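PDB 6WQ0: structural protein from unclassified Rudivirus, which self-assembles into a helical, filamentous nucleocapsid, wrapping around the viral DNA and maintaining it in the A-form. Local coordinates for residues N48-F52 / A84-N88. Numbering follows the deposited sequence.
Sequences NVPKF and ARALN. With nucleotides of chain A; nucleotides of chain B.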
ATOM      1  N   ASN C  48      53.192  -0.917 -53.672  1.00 17.56           N
ATOM      2  CA  ASN C  48      54.231   0.003 -54.117  1.00 17.56           C
ATOM      3  C   ASN C  48      55.529  -0.022 -53.321  1.00 17.56           C
ATOM      4  O   ASN C  48      56.587   0.182 -53.914  1.00 17.56           O
ATOM      5  CB  ASN C  48      53.690   1.435 -54.129  1.00 17.56           C
ATOM      6  CG  ASN C  48      52.705   1.658 -55.238  1.00 17.56           C
ATOM      7  OD1 ASN C  48      53.068   1.644 -56.410  1.00 17.56           O
ATOM      8  ND2 ASN C  48      51.445   1.858 -54.881  1.00 17.56           N
ATOM      9  N   VAL C  49      55.500  -0.242 -52.012  1.00 17.42           N
ATOM     10  CA  VAL C  49      56.697  -0.025 -51.195  1.00 17.42           C
ATOM     11  C   VAL C  49      57.822  -1.036 -51.442  1.00 17.42           C
ATOM     12  O   VAL C  49      58.999  -0.648 -51.355  1.00 17.42           O
ATOM     13  CB  VAL C  49      56.318   0.033 -49.705  1.00 17.42           C
ATOM     14  CG1 VAL C  49      57.538   0.267 -48.840  1.00 17.42           C
ATOM     15  CG2 VAL C  49      55.320   1.142 -49.484  1.00 17.42           C
ATOM     16  N   PRO C  50      57.549  -2.320 -51.743  1.00 17.98           N
ATOM     17  CA  PRO C  50      58.666  -3.253 -52.003  1.00 17.98           C
ATOM     18  C   PRO C  50      59.671  -2.783 -53.047  1.00 17.98           C
ATOM     19  O   PRO C  50      60.883  -2.992 -52.878  1.00 17.98           O
ATOM     20  CB  PRO C  50      57.938  -4.521 -52.458  1.00 17.98           C
ATOM     21  CG  PRO C  50      56.667  -4.484 -51.753  1.00 17.98           C
ATOM     22  CD  PRO C  50      56.275  -3.052 -51.612  1.00 17.98           C
ATOM     23  N   LYS C  51      59.198  -2.146 -54.121  1.00 19.05           N
ATOM     24  CA  LYS C  51      60.084  -1.660 -55.171  1.00 19.05           C
ATOM     25  C   LYS C  51      61.055  -0.606 -54.672  1.00 19.05           C
ATOM     26  O   LYS C  51      62.071  -0.356 -55.326  1.00 19.05           O
ATOM     27  CB  LYS C  51      59.269  -1.079 -56.324  1.00 19.05           C
ATOM     28  CG  LYS C  51      58.094  -1.923 -56.754  1.00 19.05           C
ATOM     29  CD  LYS C  51      57.209  -1.161 -57.719  1.00 19.05           C
ATOM     30  CE  LYS C  51      55.954  -1.944 -58.027  1.00 19.05           C
ATOM     31  NZ  LYS C  51      54.941  -1.125 -58.733  1.00 19.05           N
ATOM     32  N   PHE C  52      60.760   0.029 -53.545  1.00 18.47           N
ATOM     33  CA  PHE C  52      61.621   1.054 -52.983  1.00 18.47           C
ATOM     34  C   PHE C  52      62.460   0.547 -51.822  1.00 18.47           C
ATOM     35  O   PHE C  52      63.598   0.995 -51.653  1.00 18.47           O
ATOM     36  CB  PHE C  52      60.774   2.253 -52.544  1.00 18.47           C
ATOM     37  CG  PHE C  52      60.029   2.907 -53.675  1.00 18.47           C
ATOM     38  CD1 PHE C  52      58.777   2.463 -54.043  1.00 18.47           C
ATOM     39  CD2 PHE C  52      60.591   3.951 -54.380  1.00 18.47           C
ATOM     40  CE1 PHE C  52      58.103   3.047 -55.088  1.00 18.47           C
ATOM     41  CE2 PHE C  52      59.917   4.538 -55.418  1.00 18.47           C
ATOM     42  CZ  PHE C  52      58.673   4.086 -55.772  1.00 18.47           C
ATOM     43  N   ALA C  84      63.859   5.494 -59.153  1.00 19.34           N
ATOM     44  CA  ALA C  84      62.836   4.463 -59.080  1.00 19.34           C
ATOM     45  C   ALA C  84      61.454   5.057 -59.280  1.00 19.34           C
ATOM     46  O   ALA C  84      60.627   4.476 -59.992  1.00 19.34           O
ATOM     47  CB  ALA C  84      62.924   3.730 -57.744  1.00 19.34           C
ATOM     48  N   ARG C  85      61.213   6.241 -58.715  1.00 18.88           N
ATOM     49  CA  ARG C  85      59.944   6.923 -58.926  1.00 18.88           C
ATOM     50  C   ARG C  85      59.634   7.022 -60.411  1.00 18.88           C
ATOM     51  O   ARG C  85      58.575   6.576 -60.865  1.00 18.88           O
ATOM     52  CB  ARG C  85      59.992   8.304 -58.277  1.00 18.88           C
ATOM     53  CG  ARG C  85      58.687   9.057 -58.303  1.00 18.88           C
ATOM     54  CD  ARG C  85      58.819  10.380 -57.602  1.00 18.88           C
ATOM     55  NE  ARG C  85      57.682  11.259 -57.841  1.00 18.88           N
ATOM     56  CZ  ARG C  85      57.762  12.426 -58.467  1.00 18.88           C
ATOM     57  NH1 ARG C  85      58.928  12.856 -58.917  1.00 18.88           N
ATOM     58  NH2 ARG C  85      56.677  13.162 -58.643  1.00 18.88           N
ATOM     59  N   ALA C  86      60.587   7.531 -61.195  1.00 19.68           N
ATOM     60  CA  ALA C  86      60.376   7.651 -62.630  1.00 19.68           C
ATOM     61  C   ALA C  86      60.022   6.305 -63.241  1.00 19.68           C
ATOM     62  O   ALA C  86      59.043   6.194 -63.989  1.00 19.68           O
ATOM     63  CB  ALA C  86      61.615   8.238 -63.297  1.00 19.68           C
ATOM     64  N   LEU C  87      60.769   5.260 -62.891  1.00 20.10           N
ATOM     65  CA  LEU C  87      60.509   3.951 -63.474  1.00 20.10           C
ATOM     66  C   LEU C  87      59.126   3.448 -63.091  1.00 20.10           C
ATOM     67  O   LEU C  87      58.461   2.778 -63.887  1.00 20.10           O
ATOM     68  CB  LEU C  87      61.583   2.962 -63.032  1.00 20.10           C
ATOM     69  CG  LEU C  87      61.424   1.523 -63.516  1.00 20.10           C
ATOM     70  CD1 LEU C  87      61.751   1.426 -64.987  1.00 20.10           C
ATOM     71  CD2 LEU C  87      62.298   0.593 -62.705  1.00 20.10           C
ATOM     72  N   ASN C  88      58.670   3.767 -61.883  1.00 19.76           N
ATOM     73  CA  ASN C  88      57.350   3.312 -61.478  1.00 19.76           C
ATOM     74  C   ASN C  88      56.256   4.101 -62.178  1.00 19.76           C
ATOM     75  O   ASN C  88      55.139   3.603 -62.330  1.00 19.76           O
ATOM     76  CB  ASN C  88      57.202   3.421 -59.963  1.00 19.76           C
ATOM     77  CG  ASN C  88      56.021   2.648 -59.438  1.00 19.76           C
ATOM     78  OD1 ASN C  88      55.779   1.519 -59.841  1.00 19.76           O
ATOM     79  ND2 ASN C  88      55.267   3.263 -58.546  1.00 19.76           N
TER
ATOM     80  P    DA A 145      61.021  12.350 -54.503  1.00 16.44           P
ATOM     81  OP1  DA A 145      60.624  12.467 -55.907  1.00 16.44           O
ATOM     82  OP2  DA A 145      60.527  13.327 -53.524  1.00 16.44           O
ATOM     83  O5'  DA A 145      60.599  10.915 -53.969  1.00 16.44           O
ATOM     84  C5'  DA A 145      60.905   9.759 -54.709  1.00 16.44           C
ATOM     85  C4'  DA A 145      60.697   8.518 -53.868  1.00 16.44           C
ATOM     86  O4'  DA A 145      61.417   8.662 -52.629  1.00 16.44           O
ATOM     87  C3'  DA A 145      59.276   8.268 -53.423  1.00 16.44           C
ATOM     88  O3'  DA A 145      58.537   7.634 -54.441  1.00 16.44           O
ATOM     89  C2'  DA A 145      59.494   7.342 -52.241  1.00 16.44           C
ATOM     90  C1'  DA A 145      60.748   7.936 -51.614  1.00 16.44           C
ATOM     91  N9   DA A 145      60.476   8.822 -50.485  1.00 16.44           N
ATOM     92  C8   DA A 145      60.639  10.174 -50.426  1.00 16.44           C
ATOM     93  N7   DA A 145      60.310  10.695 -49.273  1.00 16.44           N
ATOM     94  C5   DA A 145      59.909   9.606 -48.525  1.00 16.44           C
ATOM     95  C6   DA A 145      59.442   9.482 -47.209  1.00 16.44           C
ATOM     96  N6   DA A 145      59.300  10.514 -46.381  1.00 16.44           N
ATOM     97  N1   DA A 145      59.132   8.244 -46.772  1.00 16.44           N
ATOM     98  C2   DA A 145      59.278   7.216 -47.604  1.00 16.44           C
ATOM     99  N3   DA A 145      59.706   7.213 -48.854  1.00 16.44           N
ATOM    100  C4   DA A 145      60.011   8.449 -49.256  1.00 16.44           C
ATOM    101  P    DT A 146      56.950   7.841 -54.524  1.00 15.19           P
ATOM    102  OP1  DT A 146      56.480   7.258 -55.790  1.00 15.19           O
ATOM    103  OP2  DT A 146      56.694   9.258 -54.243  1.00 15.19           O
ATOM    104  O5'  DT A 146      56.364   7.006 -53.290  1.00 15.19           O
ATOM    105  C5'  DT A 146      56.389   5.585 -53.298  1.00 15.19           C
ATOM    106  C4'  DT A 146      55.798   5.004 -52.020  1.00 15.19           C
ATOM    107  O4'  DT A 146      56.588   5.397 -50.874  1.00 15.19           O
ATOM    108  C3'  DT A 146      54.414   5.480 -51.658  1.00 15.19           C
ATOM    109  O3'  DT A 146      53.428   4.815 -52.427  1.00 15.19           O
ATOM    110  C2'  DT A 146      54.346   5.073 -50.191  1.00 15.19           C
ATOM    111  C1'  DT A 146      55.759   5.396 -49.713  1.00 15.19           C
ATOM    112  N1   DT A 146      55.862   6.721 -49.032  1.00 15.19           N
ATOM    113  C2   DT A 146      55.524   6.836 -47.695  1.00 15.19           C
ATOM    114  O2   DT A 146      55.146   5.905 -47.016  1.00 15.19           O
ATOM    115  N3   DT A 146      55.646   8.092 -47.183  1.00 15.19           N
ATOM    116  C4   DT A 146      56.053   9.221 -47.852  1.00 15.19           C
ATOM    117  O4   DT A 146      56.131  10.312 -47.304  1.00 15.19           O
ATOM    118  C5   DT A 146      56.386   9.030 -49.243  1.00 15.19           C
ATOM    119  C7   DT A 146      56.845  10.186 -50.075  1.00 15.19           C
ATOM    120  C6   DT A 146      56.274   7.807 -49.754  1.00 15.19           C
TER
ATOM    121  P    DA B 150      58.720  17.021 -59.084  1.00 18.51           P
ATOM    122  OP1  DA B 150      60.176  16.918 -58.925  1.00 18.51           O
ATOM    123  OP2  DA B 150      57.855  15.937 -58.601  1.00 18.51           O
ATOM    124  O5'  DA B 150      58.224  18.366 -58.390  1.00 18.51           O
ATOM    125  C5'  DA B 150      58.920  19.581 -58.614  1.00 18.51           C
ATOM    126  C4'  DA B 150      58.066  20.776 -58.240  1.00 18.51           C
ATOM    127  O4'  DA B 150      56.818  20.733 -58.959  1.00 18.51           O
ATOM    128  C3'  DA B 150      57.610  20.835 -56.804  1.00 18.51           C
ATOM    129  O3'  DA B 150      58.639  21.266 -55.967  1.00 18.51           O
ATOM    130  C2'  DA B 150      56.515  21.877 -56.920  1.00 18.51           C
ATOM    131  C1'  DA B 150      55.844  21.439 -58.213  1.00 18.51           C
ATOM    132  N9   DA B 150      54.702  20.578 -57.977  1.00 18.51           N
ATOM    133  C8   DA B 150      54.661  19.217 -58.005  1.00 18.51           C
ATOM    134  N7   DA B 150      53.483  18.722 -57.727  1.00 18.51           N
ATOM    135  C5   DA B 150      52.703  19.841 -57.512  1.00 18.51           C
ATOM    136  C6   DA B 150      51.351  20.005 -57.187  1.00 18.51           C
ATOM    137  N6   DA B 150      50.509  18.987 -57.018  1.00 18.51           N
ATOM    138  N1   DA B 150      50.895  21.262 -57.032  1.00 18.51           N
ATOM    139  C2   DA B 150      51.734  22.277 -57.215  1.00 18.51           C
ATOM    140  N3   DA B 150      53.019  22.246 -57.515  1.00 18.51           N
ATOM    141  C4   DA B 150      53.443  20.987 -57.655  1.00 18.51           C
TER
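Lys51 and Asn88 meet across the junction of two helices, 50-64 and 71-89, in an all-helical coat protein wrapped round A-form DNA. NZ of Lys51 donates to OD1 of Asn88 over 3.0 Å, tilted 27° from the carbonyl plane, and the two side chains cross at about a right angle. The lysine chain is extended beyond CG, which carries the ammonium group across to the amide. On the other arm of that amide, ND2 of Asn88 makes a weak, 3.5 Å hydrogen bond to OD1 of Asn48, the two amide planes standing 76° apart. Asn88 thus uses both its acceptor and its donor on the 48-52 segment, an arrangement that would favour this orientation of the amide. Asn48 in turn gives its ND2 to the backbone O of Asn44, and Thr6 of a neighbouring subunit packs on both asparagines.

Next to these polar links lies the Phe52 ring, with ND2 of Asn88 near its edge; CB of Ala84 lies 3.9 Å from CE2 of Phe52, approaching obliquely. C5' of DT146 of chain A sits 3.5 Å above one ring face, offset toward the rim, so the phenylalanine packs against the sugar-phosphate backbone as well as the second helix. Such apolar cover of the strand is consistent with the desolvation by which the coat maintains A-form DNA.

Arg85 leaves this helix junction for the DNA. Its CG lies anti to the backbone N (chi1 -174°) and the chain stays extended to NE, running past the DA145 phosphate of chain A toward the other DNA strand, chain B. There NH1 and NH2 both make weak hydrogen bonds to one phosphate oxygen, OP2 of DA150, the shorter being 3.0 Å from NH2.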